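PDB 1NNX: protein YgiW from Escherichia coli, which is a periplasmic protein of unknown function with a bacterial OB fold, an architecture that in other proteins often binds oligonucleotides or oligosaccharides. Local coordinates for residues Val76-Glu89 against Asn95-Val107. Numbering follows the deposited sequence. Where two conformers were deposited one is given.
Sequences VTVTPKDTVEIQGE and NSVEIDVKQIRKV
Ile86 and Ile104 face each other as a non-hydrogen-bonded antiparallel pair, and Ile86 CG2 lies 3.7 Å from Ile104 CG1. The ethyl arm of Ile104, which points away from its own backbone N (chi1 -179°), runs over that methyl and carries CD1 on to Val84 CG2, 4.1 Å away. Ile86 CB also approaches Val101 CG1; Phe57 and Val66 pack on Ile86, and Trp73 on Ile104, inside the fold. On the other face stand Glu85 and Arg105; the carboxylate of Glu85 is taken by Arg43 of the adjoining strand 38-51.

The two segments lie on the two arms of the last hairpin of the OB-fold sheet, strands 84-93 and 96-106, and the register slips by one residue after Gln87. There Gln87 O accepts from both Lys102 N (2.7 Å) and Gln103 N (3.3 Å), the signature of a classic beta bulge. The chain turns a corner at Lys102: strand 84-89 runs at 166° to 103-106 but at 109° to 96-101. Gly88 sits just past the slip, and its CA passes 3.2 Å from Asp100 O in a CA-H...O contact. Beyond it, Glu89 and Asp100 form a hydrogen-bonded pair through their backbones.

At the other end, Lys106 slides its aliphatic stem past Val76 and Val78, with CG 3.8 Å from Val76 CG1. A bend at chi3 turns its ammonium to Thr77 O, where NZ donates a 2.7 Å bond nearly in line with the carbonyl. Asp82 OD1 is a long salt-bridge partner of the same nitrogen, and a water linking NZ to Asp82 OD2 supplements it. OD1 also accepts from Thr79 N, from above the carboxylate plane, across the type I turn Thr79-Asp82. At the chain's end another water bridges Thr83 N and Val107 O.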
loop_
_atom_site.group_PDB
_atom_site.type_symbol
_atom_site.label_atom_id
_atom_site.label_comp_id
_atom_site.label_asym_id
_atom_site.label_seq_id
_atom_site.Cartn_x
_atom_site.Cartn_y
_atom_site.Cartn_z
ATOM N N VAL A 76 4.766 -3.351 15.806
ATOM C CA VAL A 76 3.829 -4.338 15.284
ATOM C C VAL A 76 4.527 -5.370 14.410
ATOM O O VAL A 76 5.351 -5.012 13.548
ATOM C CB VAL A 76 2.768 -3.659 14.429
ATOM C CG1 VAL A 76 1.691 -4.679 13.981
ATOM C CG2 VAL A 76 2.137 -2.542 15.228
ATOM N N THR A 77 4.238 -6.642 14.674
ATOM C CA THR A 77 4.818 -7.714 13.862
ATOM C C THR A 77 3.693 -8.198 12.968
ATOM O O THR A 77 2.591 -8.499 13.428
ATOM C CB THR A 77 5.339 -8.947 14.688
ATOM O OG1 THR A 77 6.544 -8.602 15.392
ATOM C CG2 THR A 77 5.702 -10.087 13.736
ATOM N N VAL A 78 4.006 -8.272 11.690
ATOM C CA VAL A 78 3.048 -8.708 10.702
ATOM C C VAL A 78 3.566 -9.966 9.987
ATOM O O VAL A 78 4.741 -10.022 9.586
ATOM C CB VAL A 78 2.837 -7.560 9.593
ATOM C CG1 VAL A 78 2.035 -8.095 8.396
ATOM C CG2 VAL A 78 2.120 -6.347 10.184
ATOM N N THR A 79 2.696 -10.961 9.803
ATOM C CA THR A 79 3.058 -12.153 9.017
ATOM C C THR A 79 2.020 -12.202 7.877
ATOM O O THR A 79 1.052 -11.448 7.887
ATOM C CB THR A 79 2.886 -13.453 9.796
ATOM O OG1 THR A 79 1.489 -13.661 10.070
ATOM C CG2 THR A 79 3.681 -13.408 11.111
ATOM N N PRO A 80 2.200 -13.107 6.916
ATOM C CA PRO A 80 1.258 -13.231 5.788
ATOM C C PRO A 80 -0.155 -13.560 6.190
ATOM O O PRO A 80 -1.084 -13.180 5.446
ATOM C CB PRO A 80 1.877 -14.300 4.885
ATOM C CG PRO A 80 3.335 -14.136 5.147
ATOM C CD PRO A 80 3.437 -13.857 6.628
ATOM N N LYS A 81 -0.344 -14.155 7.352
ATOM C CA LYS A 81 -1.741 -14.470 7.709
ATOM C C LYS A 81 -2.527 -13.268 8.256
ATOM O O LYS A 81 -3.753 -13.334 8.337
ATOM C CB LYS A 81 -1.761 -15.619 8.716
ATOM C CG LYS A 81 -1.287 -15.237 10.086
ATOM C CD LYS A 81 -1.560 -16.359 11.095
ATOM C CE LYS A 81 -2.837 -17.071 10.775
ATOM N NZ LYS A 81 -3.320 -17.854 11.933
ATOM N N ASP A 82 -1.841 -12.201 8.675
ATOM C CA ASP A 82 -2.468 -11.033 9.223
ATOM C C ASP A 82 -3.105 -10.154 8.187
ATOM O O ASP A 82 -2.505 -9.870 7.155
ATOM C CB ASP A 82 -1.442 -10.214 9.960
ATOM C CG ASP A 82 -0.854 -10.964 11.142
ATOM O OD1 ASP A 82 0.343 -10.776 11.427
ATOM O OD2 ASP A 82 -1.605 -11.736 11.790
ATOM N N THR A 83 -4.353 -9.805 8.407
ATOM C CA THR A 83 -4.953 -8.834 7.504
ATOM C C THR A 83 -4.459 -7.499 8.002
ATOM O O THR A 83 -4.448 -7.193 9.214
ATOM C CB THR A 83 -6.468 -8.820 7.582
ATOM O OG1 THR A 83 -6.951 -10.115 7.244
ATOM C CG2 THR A 83 -7.028 -7.715 6.649
ATOM N N VAL A 84 -4.012 -6.677 7.064
ATOM C CA VAL A 84 -3.537 -5.325 7.413
ATOM C C VAL A 84 -4.165 -4.261 6.558
ATOM O O VAL A 84 -4.665 -4.536 5.409
ATOM C CB VAL A 84 -1.970 -5.134 7.248
ATOM C CG1 VAL A 84 -1.234 -6.037 8.249
ATOM C CG2 VAL A 84 -1.542 -5.409 5.818
ATOM N N GLU A 85 -4.258 -3.079 7.122
ATOM C CA GLU A 85 -4.733 -1.964 6.371
ATOM C C GLU A 85 -3.503 -1.039 6.107
ATOM O O GLU A 85 -2.765 -0.685 7.055
ATOM C CB GLU A 85 -5.854 -1.108 6.979
ATOM C CG GLU A 85 -6.323 0.110 6.152
ATOM C CD GLU A 85 -7.418 0.893 6.856
ATOM O OE1 GLU A 85 -8.581 0.450 6.743
ATOM O OE2 GLU A 85 -7.084 1.904 7.523
ATOM N N ILE A 86 -3.273 -0.626 4.875
ATOM C CA ILE A 86 -2.199 0.299 4.553
ATOM C C ILE A 86 -2.768 1.550 3.942
ATOM O O ILE A 86 -3.809 1.508 3.270
ATOM C CB ILE A 86 -1.131 -0.287 3.604
ATOM C CG1 ILE A 86 -1.752 -0.785 2.269
ATOM C CG2 ILE A 86 -0.375 -1.442 4.348
ATOM C CD1 ILE A 86 -0.741 -1.341 1.268
ATOM N N GLN A 87 -2.147 2.682 4.225
ATOM C CA GLN A 87 -2.518 3.965 3.663
ATOM C C GLN A 87 -1.249 4.588 3.117
ATOM O O GLN A 87 -0.190 4.519 3.775
ATOM C CB GLN A 87 -3.161 4.901 4.700
ATOM C CG GLN A 87 -4.427 4.307 5.312
ATOM C CD GLN A 87 -5.180 5.270 6.237
ATOM O OE1 GLN A 87 -6.018 4.838 7.040
ATOM N NE2 GLN A 87 -4.904 6.545 6.121
ATOM N N GLY A 88 -1.331 5.202 1.953
ATOM C CA GLY A 88 -0.169 5.848 1.356
ATOM C C GLY A 88 -0.504 6.338 -0.017
ATOM O O GLY A 88 -1.688 6.414 -0.375
ATOM N N GLU A 89 0.519 6.646 -0.779
ATOM C CA GLU A 89 0.321 7.193 -2.136
ATOM C C GLU A 89 0.676 6.261 -3.227
ATOM O O GLU A 89 1.678 5.553 -3.151
ATOM C CB GLU A 89 1.196 8.422 -2.367
ATOM C CG GLU A 89 1.003 9.533 -1.354
ATOM C CD GLU A 89 1.869 9.414 -0.150
ATOM O OE1 GLU A 89 2.713 8.495 -0.087
ATOM O OE2 GLU A 89 1.699 10.266 0.737
ATOM N N ASN A 95 7.630 2.647 -15.649
ATOM C CA ASN A 95 7.898 1.258 -15.520
ATOM C C ASN A 95 7.390 0.608 -14.264
ATOM O O ASN A 95 7.680 -0.551 -14.046
ATOM C CB ASN A 95 9.408 0.995 -15.554
ATOM C CG ASN A 95 10.163 1.731 -14.471
ATOM O OD1 ASN A 95 9.609 2.576 -13.755
ATOM N ND2 ASN A 95 11.444 1.431 -14.353
ATOM N N SER A 96 6.633 1.323 -13.468
ATOM C CA SER A 96 6.260 0.617 -12.244
ATOM C C SER A 96 5.114 1.303 -11.530
ATOM O O SER A 96 4.819 2.469 -11.765
ATOM C CB SER A 96 7.466 0.588 -11.270
ATOM O OG SER A 96 7.790 1.894 -10.792
ATOM N N VAL A 97 4.443 0.544 -10.656
ATOM C CA VAL A 97 3.440 1.185 -9.815
ATOM C C VAL A 97 3.722 0.565 -8.454
ATOM O O VAL A 97 4.144 -0.632 -8.331
ATOM C CB VAL A 97 1.992 0.961 -10.301
ATOM C CG1 VAL A 97 1.606 -0.513 -10.244
ATOM C CG2 VAL A 97 1.027 1.784 -9.426
ATOM N N GLU A 98 3.659 1.372 -7.406
ATOM C CA GLU A 98 3.910 0.836 -6.073
ATOM C C GLU A 98 3.100 1.771 -5.154
ATOM O O GLU A 98 2.589 2.820 -5.542
ATOM C CB GLU A 98 5.346 1.125 -5.543
ATOM C CG GLU A 98 5.736 2.640 -5.136
ATOM C CD GLU A 98 7.235 2.793 -4.829
ATOM O OE1 GLU A 98 7.657 3.895 -4.419
ATOM O OE2 GLU A 98 7.985 1.801 -5.005
ATOM N N ILE A 99 2.922 1.343 -3.939
ATOM C CA ILE A 99 2.313 2.206 -2.931
ATOM C C ILE A 99 3.408 2.648 -1.951
ATOM O O ILE A 99 4.140 1.782 -1.428
ATOM C CB ILE A 99 1.246 1.469 -2.079
ATOM C CG1 ILE A 99 0.182 0.821 -2.971
ATOM C CG2 ILE A 99 0.587 2.490 -1.081
ATOM C CD1 ILE A 99 -0.487 1.868 -3.865
ATOM N N ASP A 100 3.539 3.951 -1.705
ATOM C CA ASP A 100 4.545 4.424 -0.687
ATOM C C ASP A 100 3.733 4.471 0.577
ATOM O O ASP A 100 2.885 5.345 0.720
ATOM C CB ASP A 100 4.964 5.794 -1.254
ATOM C CG ASP A 100 5.769 5.679 -2.587
ATOM O OD1 ASP A 100 6.427 4.642 -2.823
ATOM O OD2 ASP A 100 5.732 6.662 -3.345
ATOM N N VAL A 101 4.004 3.553 1.493
ATOM C CA VAL A 101 3.167 3.425 2.676
ATOM C C VAL A 101 3.457 4.398 3.802
ATOM O O VAL A 101 4.617 4.473 4.296
ATOM C CB VAL A 101 3.235 1.955 3.179
ATOM C CG1 VAL A 101 2.409 1.813 4.444
ATOM C CG2 VAL A 101 2.773 0.972 2.039
ATOM N N LYS A 102 2.426 5.119 4.242
ATOM C CA LYS A 102 2.607 6.032 5.404
ATOM C C LYS A 102 2.205 5.376 6.707
ATOM O O LYS A 102 2.676 5.757 7.774
ATOM C CB LYS A 102 1.736 7.284 5.250
ATOM C CG LYS A 102 2.237 8.268 4.250
ATOM C CD LYS A 102 3.552 8.954 4.798
ATOM C CE LYS A 102 3.960 10.159 3.974
ATOM N NZ LYS A 102 5.313 10.705 4.454
ATOM N N GLN A 103 1.326 4.381 6.651
ATOM C CA GLN A 103 0.804 3.747 7.829
ATOM C C GLN A 103 0.363 2.330 7.549
ATOM O O GLN A 103 -0.261 2.045 6.520
ATOM C CB GLN A 103 -0.265 4.513 8.621
ATOM C CG GLN A 103 -0.911 3.743 9.838
ATOM C CD GLN A 103 -1.592 4.605 10.850
ATOM O OE1 GLN A 103 -1.770 5.791 10.667
ATOM N NE2 GLN A 103 -1.971 3.989 11.961
ATOM N N ILE A 104 0.683 1.424 8.450
ATOM C CA ILE A 104 0.250 0.061 8.351
ATOM C C ILE A 104 -0.295 -0.326 9.713
ATOM O O ILE A 104 0.357 -0.067 10.775
ATOM C CB ILE A 104 1.404 -0.882 7.878
ATOM C CG1 ILE A 104 0.846 -2.300 7.777
ATOM C CG2 ILE A 104 2.658 -0.778 8.848
ATOM C CD1 ILE A 104 1.744 -3.230 7.002
ATOM N N ARG A 105 -1.482 -0.901 9.727
ATOM C CA ARG A 105 -2.066 -1.411 10.972
ATOM C C ARG A 105 -2.744 -2.769 10.770
ATOM O O ARG A 105 -3.240 -3.096 9.700
ATOM C CB ARG A 105 -3.060 -0.422 11.580
ATOM C CG ARG A 105 -4.184 0.029 10.721
ATOM C CD ARG A 105 -5.010 1.095 11.503
ATOM N NE ARG A 105 -5.582 0.463 12.694
ATOM C CZ ARG A 105 -6.829 0.014 12.777
ATOM N NH1 ARG A 105 -7.659 0.151 11.752
ATOM N NH2 ARG A 105 -7.228 -0.644 13.858
ATOM N N LYS A 106 -2.696 -3.636 11.789
ATOM C CA LYS A 106 -3.352 -4.916 11.667
ATOM C C LYS A 106 -4.878 -4.753 11.856
ATOM O O LYS A 106 -5.368 -3.883 12.606
ATOM C CB LYS A 106 -2.787 -5.891 12.727
ATOM C CG LYS A 106 -1.369 -6.333 12.406
ATOM C CD LYS A 106 -0.967 -7.716 12.967
ATOM C CE LYS A 106 -0.742 -7.698 14.456
ATOM N NZ LYS A 106 0.256 -8.757 14.792
ATOM N N VAL A 107 -5.636 -5.570 11.177
ATOM C CA VAL A 107 -7.081 -5.513 11.367
ATOM C C VAL A 107 -7.692 -6.911 11.241
ATOM O O VAL A 107 -7.025 -7.927 11.484
ATOM C CB VAL A 107 -7.748 -4.605 10.402
ATOM C CG1 VAL A 107 -7.397 -3.204 10.782
ATOM C CG2 VAL A 107 -7.347 -4.949 8.969
HETATM O O HOH W 1 2.269 -7.425 17.071
HETATM O O HOH W 2 -1.474 -11.196 14.811
HETATM O O HOH W 3 -5.547 -10.618 10.975
#